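Side-chain contacts in In2-1 family protein, glutathione transferase lambda3 (Populus trichocarpa, PDB 4PQI), which probably acts as a glutathione-dependent thiol transferase of the plant Lambda class, a monomeric enzyme that binds glutathione in its N-terminal thioredoxin-like domain: residues 121-126 / 161-166; 168-173 / 177-182; 128-133 / 154-159. All coordinates share one frame; numbering follows the deposited sequence.

Contact 1 of 3, residues 121-126 / 161-166. With CA (calcium ion), chain D; CA (calcium ion), chain C.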
loop_
_atom_site.group_PDB
_atom_site.type_symbol
_atom_site.label_atom_id
_atom_site.label_comp_id
_atom_site.label_asym_id
_atom_site.label_seq_id
_atom_site.Cartn_x
_atom_site.Cartn_y
_atom_site.Cartn_z
ATOM N N LYS A 121 -9.259 0.384 -17.443
ATOM C CA LYS A 121 -7.831 0.090 -17.582
ATOM C C LYS A 121 -7.034 1.359 -17.861
ATOM O O LYS A 121 -5.959 1.563 -17.295
ATOM C CB LYS A 121 -7.586 -0.899 -18.726
ATOM C CG LYS A 121 -8.188 -2.286 -18.541
ATOM C CD LYS A 121 -7.236 -3.239 -17.830
ATOM C CE LYS A 121 -6.059 -3.641 -18.715
ATOM N NZ LYS A 121 -5.185 -4.668 -18.054
ATOM N N GLU A 122 -7.542 2.198 -18.762
ATOM C CA GLU A 122 -6.886 3.472 -19.033
ATOM C C GLU A 122 -6.864 4.434 -17.838
ATOM O O GLU A 122 -5.842 5.070 -17.566
ATOM C CB GLU A 122 -7.484 4.158 -20.258
ATOM C CG GLU A 122 -6.831 3.680 -21.537
ATOM C CD GLU A 122 -5.325 3.531 -21.382
ATOM O OE1 GLU A 122 -4.641 4.563 -21.185
ATOM O OE2 GLU A 122 -4.825 2.385 -21.438
ATOM N N PHE A 123 -7.990 4.565 -17.144
ATOM C CA PHE A 123 -8.035 5.418 -15.961
ATOM C C PHE A 123 -7.095 4.910 -14.884
ATOM O O PHE A 123 -6.534 5.700 -14.119
ATOM C CB PHE A 123 -9.439 5.470 -15.369
ATOM C CG PHE A 123 -9.665 6.649 -14.479
ATOM C CD1 PHE A 123 -9.363 7.926 -14.929
ATOM C CD2 PHE A 123 -10.197 6.495 -13.208
ATOM C CE1 PHE A 123 -9.575 9.030 -14.132
ATOM C CE2 PHE A 123 -10.424 7.618 -12.400
ATOM C CZ PHE A 123 -10.109 8.873 -12.862
ATOM N N ALA A 124 -6.965 3.588 -14.789
ATOM C CA ALA A 124 -6.074 2.979 -13.801
ATOM C C ALA A 124 -4.639 3.437 -14.046
ATOM O O ALA A 124 -3.892 3.722 -13.104
ATOM C CB ALA A 124 -6.160 1.459 -13.864
ATOM N N GLU A 125 -4.263 3.534 -15.320
ATOM C CA GLU A 125 -2.903 3.922 -15.657
ATOM C C GLU A 125 -2.660 5.383 -15.310
ATOM O O GLU A 125 -1.568 5.749 -14.859
ATOM C CB GLU A 125 -2.595 3.626 -17.125
ATOM C CG GLU A 125 -2.480 2.130 -17.414
ATOM C CD GLU A 125 -1.412 1.436 -16.562
ATOM O OE1 GLU A 125 -0.279 1.961 -16.467
ATOM O OE2 GLU A 125 -1.699 0.364 -15.983
ATOM N N GLU A 126 -3.684 6.212 -15.496
ATOM C CA GLU A 126 -3.569 7.620 -15.154
ATOM C C GLU A 126 -3.364 7.755 -13.648
ATOM O O GLU A 126 -2.512 8.509 -13.196
ATOM C CB GLU A 126 -4.823 8.381 -15.560
ATOM C CG GLU A 126 -5.078 8.395 -17.038
ATOM C CD GLU A 126 -5.568 9.735 -17.506
ATOM O OE1 GLU A 126 -6.799 9.960 -17.465
ATOM O OE2 GLU A 126 -4.720 10.567 -17.898
ATOM N N LEU A 161 -12.811 9.984 -8.106
ATOM C CA LEU A 161 -13.865 9.076 -7.648
ATOM C C LEU A 161 -15.247 9.355 -8.258
ATOM O O LEU A 161 -16.161 8.541 -8.119
ATOM C CB LEU A 161 -13.943 9.046 -6.119
ATOM C CG LEU A 161 -12.805 8.271 -5.451
ATOM C CD1 LEU A 161 -12.676 8.652 -3.987
ATOM C CD2 LEU A 161 -12.988 6.740 -5.617
ATOM N N HIS A 162 -15.399 10.502 -8.918
ATOM C CA HIS A 162 -16.628 10.815 -9.660
ATOM C C HIS A 162 -16.623 10.260 -11.092
ATOM O O HIS A 162 -17.626 10.345 -11.796
ATOM C CB HIS A 162 -16.863 12.333 -9.714
ATOM C CG HIS A 162 -17.480 12.899 -8.475
ATOM N ND1 HIS A 162 -18.845 12.993 -8.302
ATOM C CD2 HIS A 162 -16.923 13.402 -7.349
ATOM C CE1 HIS A 162 -19.101 13.527 -7.123
ATOM N NE2 HIS A 162 -17.953 13.780 -6.521
ATOM N N LYS A 163 -15.506 9.685 -11.531
ATOM C CA LYS A 163 -15.407 9.223 -12.918
ATOM C C LYS A 163 -16.349 8.024 -13.209
ATOM O O LYS A 163 -17.156 8.055 -14.135
ATOM C CB LYS A 163 -13.941 8.903 -13.260
ATOM C CG LYS A 163 -13.708 8.345 -14.662
ATOM C CD LYS A 163 -13.325 9.419 -15.652
ATOM C CE LYS A 163 -12.763 8.809 -16.934
ATOM N NZ LYS A 163 -12.208 9.854 -17.845
ATOM N N PHE A 164 -16.254 6.975 -12.404
ATOM C CA PHE A 164 -17.072 5.786 -12.609
ATOM C C PHE A 164 -18.171 5.697 -11.541
ATOM O O PHE A 164 -17.885 5.653 -10.336
ATOM C CB PHE A 164 -16.184 4.520 -12.667
ATOM C CG PHE A 164 -15.229 4.517 -13.836
ATOM C CD1 PHE A 164 -15.693 4.284 -15.124
ATOM C CD2 PHE A 164 -13.875 4.793 -13.656
ATOM C CE1 PHE A 164 -14.824 4.300 -16.217
ATOM C CE2 PHE A 164 -12.996 4.815 -14.740
ATOM C CZ PHE A 164 -13.477 4.567 -16.032
ATOM N N ASP A 165 -19.427 5.684 -11.985
ATOM C CA ASP A 165 -20.559 5.764 -11.058
ATOM C C ASP A 165 -21.236 4.434 -10.744
ATOM O O ASP A 165 -22.391 4.398 -10.320
ATOM C CB ASP A 165 -21.588 6.762 -11.570
ATOM C CG ASP A 165 -21.024 8.153 -11.661
ATOM O OD1 ASP A 165 -19.946 8.386 -11.065
ATOM O OD2 ASP A 165 -21.649 8.997 -12.316
ATOM N N ASP A 166 -20.504 3.350 -10.928
ATOM C CA ASP A 166 -21.037 2.025 -10.649
ATOM C C ASP A 166 -20.495 1.465 -9.328
ATOM O O ASP A 166 -20.643 0.280 -9.049
ATOM C CB ASP A 166 -20.705 1.075 -11.800
ATOM C CG ASP A 166 -19.220 1.063 -12.137
ATOM O OD1 ASP A 166 -18.612 -0.025 -12.118
ATOM O OD2 ASP A 166 -18.658 2.137 -12.433
HETATM CA CA CA D . -19.937 10.727 -12.097
HETATM CA CA CA C . -18.056 6.243 -7.976
HETATM O O HOH W 1 -17.582 7.063 -5.876
HETATM O O HOH W 2 -15.627 5.725 -7.952
HETATM O O HOH W 3 -18.979 8.325 -8.694
HETATM O O HOH W 4 -20.687 11.364 -9.751
HETATM O O HOH W 5 -20.464 5.686 -7.358
#

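Contact 2 of 3, residues 168-173 / 177-182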
loop_
_atom_site.group_PDB
_atom_site.type_symbol
_atom_site.label_atom_id
_atom_site.label_comp_id
_atom_site.label_asym_id
_atom_site.label_seq_id
_atom_site.Cartn_x
_atom_site.Cartn_y
_atom_site.Cartn_z
ATOM N N PRO A 168 -17.985 2.620 -5.357
ATOM C CA PRO A 168 -17.224 3.577 -4.549
ATOM C C PRO A 168 -15.707 3.555 -4.746
ATOM O O PRO A 168 -15.018 4.386 -4.147
ATOM C CB PRO A 168 -17.561 3.133 -3.125
ATOM C CG PRO A 168 -17.667 1.671 -3.245
ATOM C CD PRO A 168 -18.314 1.410 -4.584
ATOM N N PHE A 169 -15.186 2.633 -5.549
ATOM C CA PHE A 169 -13.742 2.507 -5.710
ATOM C C PHE A 169 -13.267 3.356 -6.886
ATOM O O PHE A 169 -14.086 3.835 -7.674
ATOM C CB PHE A 169 -13.337 1.033 -5.880
ATOM C CG PHE A 169 -13.819 0.141 -4.765
ATOM C CD1 PHE A 169 -13.257 0.221 -3.500
ATOM C CD2 PHE A 169 -14.837 -0.772 -4.982
ATOM C CE1 PHE A 169 -13.710 -0.590 -2.470
ATOM C CE2 PHE A 169 -15.295 -1.596 -3.962
ATOM C CZ PHE A 169 -14.729 -1.509 -2.701
ATOM N N PHE A 170 -11.957 3.562 -7.011
ATOM C CA PHE A 170 -11.465 4.391 -8.113
ATOM C C PHE A 170 -11.946 3.932 -9.487
ATOM O O PHE A 170 -12.247 4.762 -10.350
ATOM C CB PHE A 170 -9.944 4.534 -8.090
ATOM C CG PHE A 170 -9.441 5.462 -7.016
ATOM C CD1 PHE A 170 -9.645 6.833 -7.111
ATOM C CD2 PHE A 170 -8.742 4.969 -5.923
ATOM C CE1 PHE A 170 -9.182 7.690 -6.134
ATOM C CE2 PHE A 170 -8.273 5.827 -4.931
ATOM C CZ PHE A 170 -8.498 7.186 -5.031
ATOM N N LEU A 171 -12.057 2.627 -9.695
ATOM C CA LEU A 171 -12.547 2.150 -10.984
ATOM C C LEU A 171 -14.016 1.728 -10.929
ATOM O O LEU A 171 -14.504 1.032 -11.816
ATOM C CB LEU A 171 -11.654 1.026 -11.514
ATOM C CG LEU A 171 -10.158 1.384 -11.586
ATOM C CD1 LEU A 171 -9.343 0.171 -12.061
ATOM C CD2 LEU A 171 -9.927 2.591 -12.487
ATOM N N GLY A 172 -14.722 2.157 -9.890
ATOM C CA GLY A 172 -16.155 1.915 -9.802
ATOM C C GLY A 172 -16.579 0.755 -8.918
ATOM O O GLY A 172 -16.300 0.733 -7.718
ATOM N N LYS A 173 -17.247 -0.213 -9.534
ATOM C CA LYS A 173 -17.796 -1.377 -8.846
ATOM C C LYS A 173 -16.765 -2.197 -8.046
ATOM O O LYS A 173 -16.995 -2.539 -6.886
ATOM C CB LYS A 173 -18.488 -2.260 -9.888
ATOM C CG LYS A 173 -19.238 -3.472 -9.369
ATOM C CD LYS A 173 -20.078 -4.066 -10.504
ATOM C CE LYS A 173 -20.170 -5.587 -10.417
ATOM N NZ LYS A 173 -18.841 -6.256 -10.593
ATOM N N LEU A 177 -6.216 -2.691 -7.892
ATOM C CA LEU A 177 -4.845 -2.270 -7.605
ATOM C C LEU A 177 -4.715 -0.764 -7.314
ATOM O O LEU A 177 -3.829 -0.349 -6.548
ATOM C CB LEU A 177 -3.908 -2.672 -8.752
ATOM C CG LEU A 177 -3.721 -4.178 -9.000
ATOM C CD1 LEU A 177 -2.684 -4.453 -10.107
ATOM C CD2 LEU A 177 -3.343 -4.903 -7.706
ATOM N N VAL A 178 -5.588 0.039 -7.924
ATOM C CA VAL A 178 -5.569 1.484 -7.738
ATOM C C VAL A 178 -5.900 1.861 -6.297
ATOM O O VAL A 178 -5.151 2.609 -5.667
ATOM C CB VAL A 178 -6.506 2.219 -8.726
ATOM C CG1 VAL A 178 -6.363 3.718 -8.577
ATOM C CG2 VAL A 178 -6.189 1.821 -10.164
ATOM N N ASP A 179 -7.014 1.345 -5.786
ATOM C CA ASP A 179 -7.367 1.506 -4.376
ATOM C C ASP A 179 -6.206 1.093 -3.470
ATOM O O ASP A 179 -5.838 1.816 -2.554
ATOM C CB ASP A 179 -8.618 0.688 -4.038
ATOM C CG ASP A 179 -9.762 0.967 -5.004
ATOM O OD1 ASP A 179 -10.235 2.124 -5.025
ATOM O OD2 ASP A 179 -10.179 0.040 -5.740
ATOM N N ILE A 180 -5.627 -0.062 -3.764
ATOM C CA ILE A 180 -4.517 -0.610 -2.983
ATOM C C ILE A 180 -3.291 0.305 -3.003
ATOM O O ILE A 180 -2.611 0.467 -1.988
ATOM C CB ILE A 180 -4.155 -2.032 -3.494
ATOM C CG1 ILE A 180 -5.349 -2.957 -3.269
ATOM C CG2 ILE A 180 -2.843 -2.547 -2.854
ATOM C CD1 ILE A 180 -5.244 -4.343 -3.866
ATOM N N ALA A 181 -3.009 0.898 -4.160
ATOM C CA ALA A 181 -1.866 1.801 -4.303
ATOM C C ALA A 181 -1.983 3.024 -3.386
ATOM O O ALA A 181 -0.988 3.459 -2.783
ATOM C CB ALA A 181 -1.711 2.244 -5.775
ATOM N N TYR A 182 -3.198 3.560 -3.261
ATOM C CA TYR A 182 -3.421 4.792 -2.502
ATOM C C TYR A 182 -3.683 4.645 -1.001
ATOM O O TYR A 182 -3.248 5.488 -0.196
ATOM C CB TYR A 182 -4.550 5.607 -3.144
ATOM C CG TYR A 182 -4.064 6.349 -4.357
ATOM C CD1 TYR A 182 -3.410 7.558 -4.223
ATOM C CD2 TYR A 182 -4.217 5.819 -5.634
ATOM C CE1 TYR A 182 -2.942 8.234 -5.321
ATOM C CE2 TYR A 182 -3.746 6.491 -6.745
ATOM C CZ TYR A 182 -3.109 7.699 -6.574
ATOM O OH TYR A 182 -2.628 8.394 -7.654
HETATM O O HOH W 6 -11.028 0.164 -8.174
#

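Contact 3 of 3, residues 128-133 / 154-159. Unlike the reference sequence in segment 154-159: His156 (reference Tyr).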
loop_
_atom_site.group_PDB
_atom_site.type_symbol
_atom_site.label_atom_id
_atom_site.label_comp_id
_atom_site.label_asym_id
_atom_site.label_seq_id
_atom_site.Cartn_x
_atom_site.Cartn_y
_atom_site.Cartn_z
ATOM N N PHE A 128 -2.221 5.398 -11.459
ATOM C CA PHE A 128 -0.875 4.898 -11.135
ATOM C C PHE A 128 0.196 5.982 -11.355
ATOM O O PHE A 128 1.074 6.200 -10.514
ATOM C CB PHE A 128 -0.545 3.650 -11.974
ATOM C CG PHE A 128 -1.264 2.408 -11.521
ATOM C CD1 PHE A 128 -1.370 2.105 -10.162
ATOM C CD2 PHE A 128 -1.834 1.545 -12.437
ATOM C CE1 PHE A 128 -2.029 0.957 -9.728
ATOM C CE2 PHE A 128 -2.501 0.396 -12.009
ATOM C CZ PHE A 128 -2.593 0.108 -10.649
ATOM N N SER A 129 0.109 6.661 -12.490
ATOM C CA SER A 129 1.051 7.718 -12.819
ATOM C C SER A 129 1.009 8.852 -11.794
ATOM O O SER A 129 2.036 9.455 -11.490
ATOM C CB SER A 129 0.763 8.265 -14.215
ATOM O OG SER A 129 1.113 7.309 -15.204
ATOM N N TYR A 130 -0.175 9.125 -11.256
ATOM C CA TYR A 130 -0.333 10.221 -10.307
ATOM C C TYR A 130 0.134 9.876 -8.876
ATOM O O TYR A 130 0.248 10.761 -8.039
ATOM C CB TYR A 130 -1.785 10.726 -10.320
ATOM C CG TYR A 130 -2.073 11.867 -9.368
ATOM C CD1 TYR A 130 -2.822 11.653 -8.214
ATOM C CD2 TYR A 130 -1.591 13.148 -9.610
ATOM C CE1 TYR A 130 -3.094 12.678 -7.330
ATOM C CE2 TYR A 130 -1.867 14.194 -8.724
ATOM C CZ TYR A 130 -2.612 13.941 -7.584
ATOM O OH TYR A 130 -2.890 14.940 -6.684
ATOM N N THR A 131 0.459 8.613 -8.599
ATOM C CA THR A 131 0.764 8.222 -7.211
ATOM C C THR A 131 1.930 8.986 -6.554
ATOM O O THR A 131 1.821 9.442 -5.418
ATOM C CB THR A 131 1.008 6.705 -7.051
ATOM O OG1 THR A 131 2.123 6.304 -7.848
ATOM C CG2 THR A 131 -0.228 5.911 -7.443
ATOM N N ASP A 132 3.042 9.117 -7.257
ATOM C CA ASP A 132 4.194 9.821 -6.688
ATOM C C ASP A 132 3.961 11.339 -6.650
ATOM O O ASP A 132 4.472 12.017 -5.756
ATOM C CB ASP A 132 5.517 9.442 -7.393
ATOM C CG ASP A 132 5.490 9.710 -8.892
ATOM O OD1 ASP A 132 4.388 9.714 -9.482
ATOM O OD2 ASP A 132 6.574 9.908 -9.484
ATOM N N LYS A 133 3.180 11.874 -7.595
ATOM C CA LYS A 133 2.792 13.287 -7.501
ATOM C C LYS A 133 1.865 13.564 -6.303
ATOM O O LYS A 133 2.006 14.592 -5.631
ATOM C CB LYS A 133 2.173 13.819 -8.794
ATOM C CG LYS A 133 1.770 15.297 -8.686
ATOM C CD LYS A 133 1.408 15.918 -10.028
ATOM C CE LYS A 133 1.088 17.404 -9.884
ATOM N NZ LYS A 133 2.280 18.210 -9.485
ATOM N N PHE A 154 -5.847 15.935 -2.428
ATOM C CA PHE A 154 -7.058 15.224 -2.019
ATOM C C PHE A 154 -8.246 15.535 -2.939
ATOM O O PHE A 154 -9.102 14.677 -3.158
ATOM C CB PHE A 154 -7.394 15.484 -0.544
ATOM C CG PHE A 154 -6.368 14.924 0.400
ATOM C CD1 PHE A 154 -6.257 13.541 0.587
ATOM C CD2 PHE A 154 -5.478 15.763 1.062
ATOM C CE1 PHE A 154 -5.290 13.016 1.440
ATOM C CE2 PHE A 154 -4.519 15.246 1.920
ATOM C CZ PHE A 154 -4.417 13.872 2.105
ATOM N N ASP A 155 -8.295 16.753 -3.474
ATOM C CA ASP A 155 -9.349 17.121 -4.419
ATOM C C ASP A 155 -9.222 16.254 -5.681
ATOM O O ASP A 155 -10.215 15.798 -6.238
ATOM C CB ASP A 155 -9.273 18.608 -4.791
ATOM C CG ASP A 155 -9.846 19.521 -3.719
ATOM O OD1 ASP A 155 -10.302 19.020 -2.664
ATOM O OD2 ASP A 155 -9.827 20.756 -3.931
ATOM N N HIS A 156 -7.993 16.032 -6.125
ATOM C CA HIS A 156 -7.761 15.190 -7.286
ATOM C C HIS A 156 -8.338 13.789 -7.045
ATOM O O HIS A 156 -9.008 13.232 -7.905
ATOM C CB HIS A 156 -6.274 15.136 -7.637
ATOM C CG HIS A 156 -6.008 14.897 -9.093
ATOM N ND1 HIS A 156 -6.424 15.768 -10.076
ATOM C CD2 HIS A 156 -5.388 13.875 -9.733
ATOM C CE1 HIS A 156 -6.066 15.298 -11.260
ATOM N NE2 HIS A 156 -5.433 14.152 -11.079
ATOM N N LEU A 157 -8.124 13.236 -5.857
ATOM C CA LEU A 157 -8.709 11.932 -5.547
ATOM C C LEU A 157 -10.235 11.979 -5.444
ATOM O O LEU A 157 -10.924 11.069 -5.919
ATOM C CB LEU A 157 -8.112 11.343 -4.274
ATOM C CG LEU A 157 -6.608 11.094 -4.272
ATOM C CD1 LEU A 157 -6.235 10.335 -3.014
ATOM C CD2 LEU A 157 -6.187 10.349 -5.506
ATOM N N GLU A 158 -10.762 13.030 -4.819
ATOM C CA GLU A 158 -12.210 13.226 -4.748
ATOM C C GLU A 158 -12.831 13.259 -6.153
ATOM O O GLU A 158 -13.827 12.574 -6.431
ATOM C CB GLU A 158 -12.547 14.521 -3.988
ATOM C CG GLU A 158 -14.039 14.872 -3.924
ATOM C CD GLU A 158 -14.831 13.874 -3.112
ATOM O OE1 GLU A 158 -14.217 13.033 -2.421
ATOM O OE2 GLU A 158 -16.071 13.914 -3.164
ATOM N N ASN A 159 -12.242 14.066 -7.031
ATOM C CA ASN A 159 -12.763 14.195 -8.389
ATOM C C ASN A 159 -12.608 12.913 -9.227
ATOM O O ASN A 159 -13.526 12.533 -9.957
ATOM C CB ASN A 159 -12.173 15.431 -9.064
ATOM C CG ASN A 159 -12.741 16.722 -8.482
ATOM O OD1 ASN A 159 -13.946 16.867 -8.358
ATOM N ND2 ASN A 159 -11.871 17.643 -8.097
#

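Contact 1 of 3, residues 121-126 / 161-166
Lys163 and Phe164, neighbours in the loop after helix 151-160, both close on the ring of Phe123, which helix 118-139 presents near the protein surface. The loop begins with Leu161, whose side chain leaves this contact for Trp211 of helix 206-215; its carbonyl O is met by three waters that belong to the shell of one calcium ion. His162, by contrast, is exposed and points away from helix 118-139. Its carbonyl O lies 2.4 Å from the second calcium ion, and its ND1 is hydrogen-bonded to a water on that same ion.

Lys163 makes the first contact with the helix. With CG anti to the backbone N (chi1 177°) and a bend at chi2, its methylene chain is laid over a face of the Phe123 ring: CG stands 4.0 Å from the ring centroid and only 8° off the normal, a CH-pi contact. Lysine suits this place because its stem is apolar enough to cover an aromatic ring while NZ passes on to the exposed surface, 5.4 Å from Glu126 OE1, too far for a salt bridge. Phe164 turns its edge toward the Phe123 face in an offset edge-to-face pair, planes 73° apart and centroids 5.6 Å apart. CE2 does the touching, 3.6 Å from Phe123 CD2, and it also reaches Phe123 CB.

The backbone O of Phe164 binds the first calcium ion, with Gly167 O and four waters. Asp165 grips the other through both carboxylate oxygens, whereas Asp166 OD1 pairs with Lys120 and accepts from the N of Lys173. Backbone carbonyls and a bidentate aspartate make typical oxygen-rich calcium sites, here on a surface loop of the all-helical C-terminal domain of the glutathione transferase fold.

Contact 2 of 3, residues 168-173 / 177-182
Phe170 lies across Val178, its CB 3.7 Å from Val178 CG1, and the outer part of its ring reaches on toward Tyr182, one helical turn further along. With Tyr182 the meeting is oblique, planes 48° apart, and CE2 of Phe170 is the atom that approaches CB and CD2 of the tyrosine. The other branch of Val178, CG2, faces Leu171 CD1, so a beta-branched residue fills the space beside two consecutive loop side chains at once.

Asp179 supplies the polar half. Its OD1 accepts from the N of Phe170 at 3.0 Å through the syn lone pair, nearly straight at 171°, and also from Trp211 NE1. OD2 takes the N of Ser176 and a proton from a water 2.6 Å away, which in turn accepts from Leu171 N. The bond from Ser176 N to Asp179 is one arm of the N-capping box that starts helix 177-197, an element well known in the glutathione transferase fold; Phe175 touching Ile180 adds the accompanying hydrophobic staple. Aspartate fits because its short carboxylate, with CG beside the backbone N (chi1 -51°), turns back to the helix start and offers two acceptor oxygens to the loop. Putting an alanine at Asp179 would probably leave the N-H groups of Phe170, Ser176 and Trp211 without their acceptor in a buried setting.

The carboxylate also rests on carbon: OD2 is 3.3 Å from Phe169 CB, and OD1 is equally close to Phe170 CD2. The loop contains a type I turn from Phe169 to Gly172, with Gly172 N bonded to Phe169 O. At the backbone angles of Gly172 any CB would press on the carbonyl O of Leu171. Tyr182 sends its OH to Leu127 O on helix 118-139.

Contact 3 of 3, residues 128-133 / 154-159
Tyr130 and His156 lay their rings against each other between helices 118-139 and 151-160, two members of the helical bundle that forms the C-terminal domain of the glutathione transferase fold. This is the tight part. His156 CD2 sits over the middle of one face of the tyrosine ring, 3.4 Å above its plane, and comes within 3.5 Å of Tyr130 CZ. The rings are neither stacked nor perpendicular: their planes differ by 49°, with centroids 4.4 Å apart. Both side chains have CG anti to the backbone N (chi1 180° for Tyr130), which extends each from its helix into the gap between the two. The hydroxyl end of Tyr130 runs on past the ring, so that OH lies 3.5 Å from His156 CB.

Toward the interior the fit is looser. Leu157 CD2 stands at the edge of the Tyr130 ring, 4.3 Å from CE1, and the rest of this leucine goes into the core beside Phe134, Leu208 and Phe170, where a branched aliphatic group is well placed. The histidine, where the reference sequence has tyrosine, lies on the solvent side; a flat, partly polar ring can cover its aromatic partner there and still meet water.

Helix 118-139 is kinked at Asp132 and Lys133, whose N atoms lack a bond to the preceding turn. Thr131 is buried here, and Phe128 O accepts from both its N and its OG1; the hydroxyl approaches in the carbonyl plane, 2.9 Å from that oxygen.

Following the chain from the N terminus, the first element these contacts use is helix 118-139, which gives a segment to two of them. Contact 3 joins its 128-133 part to helix 151-160, and contact 1, closing a longer loop from 121-126 to 161-166, encloses it. Contact 2 follows in series, a short closure in which 168-173 folds back on the start of helix 177-197. Contacts 1 and 2 touch directly, where Leu161 packs on Pro168 and Phe170; contact 2 meets contact 3 where Tyr182 reaches Tyr130 and Thr131. Together they tie helices 118-139, 151-160 and 177-197 and their connecting loop together within the C-terminal domain.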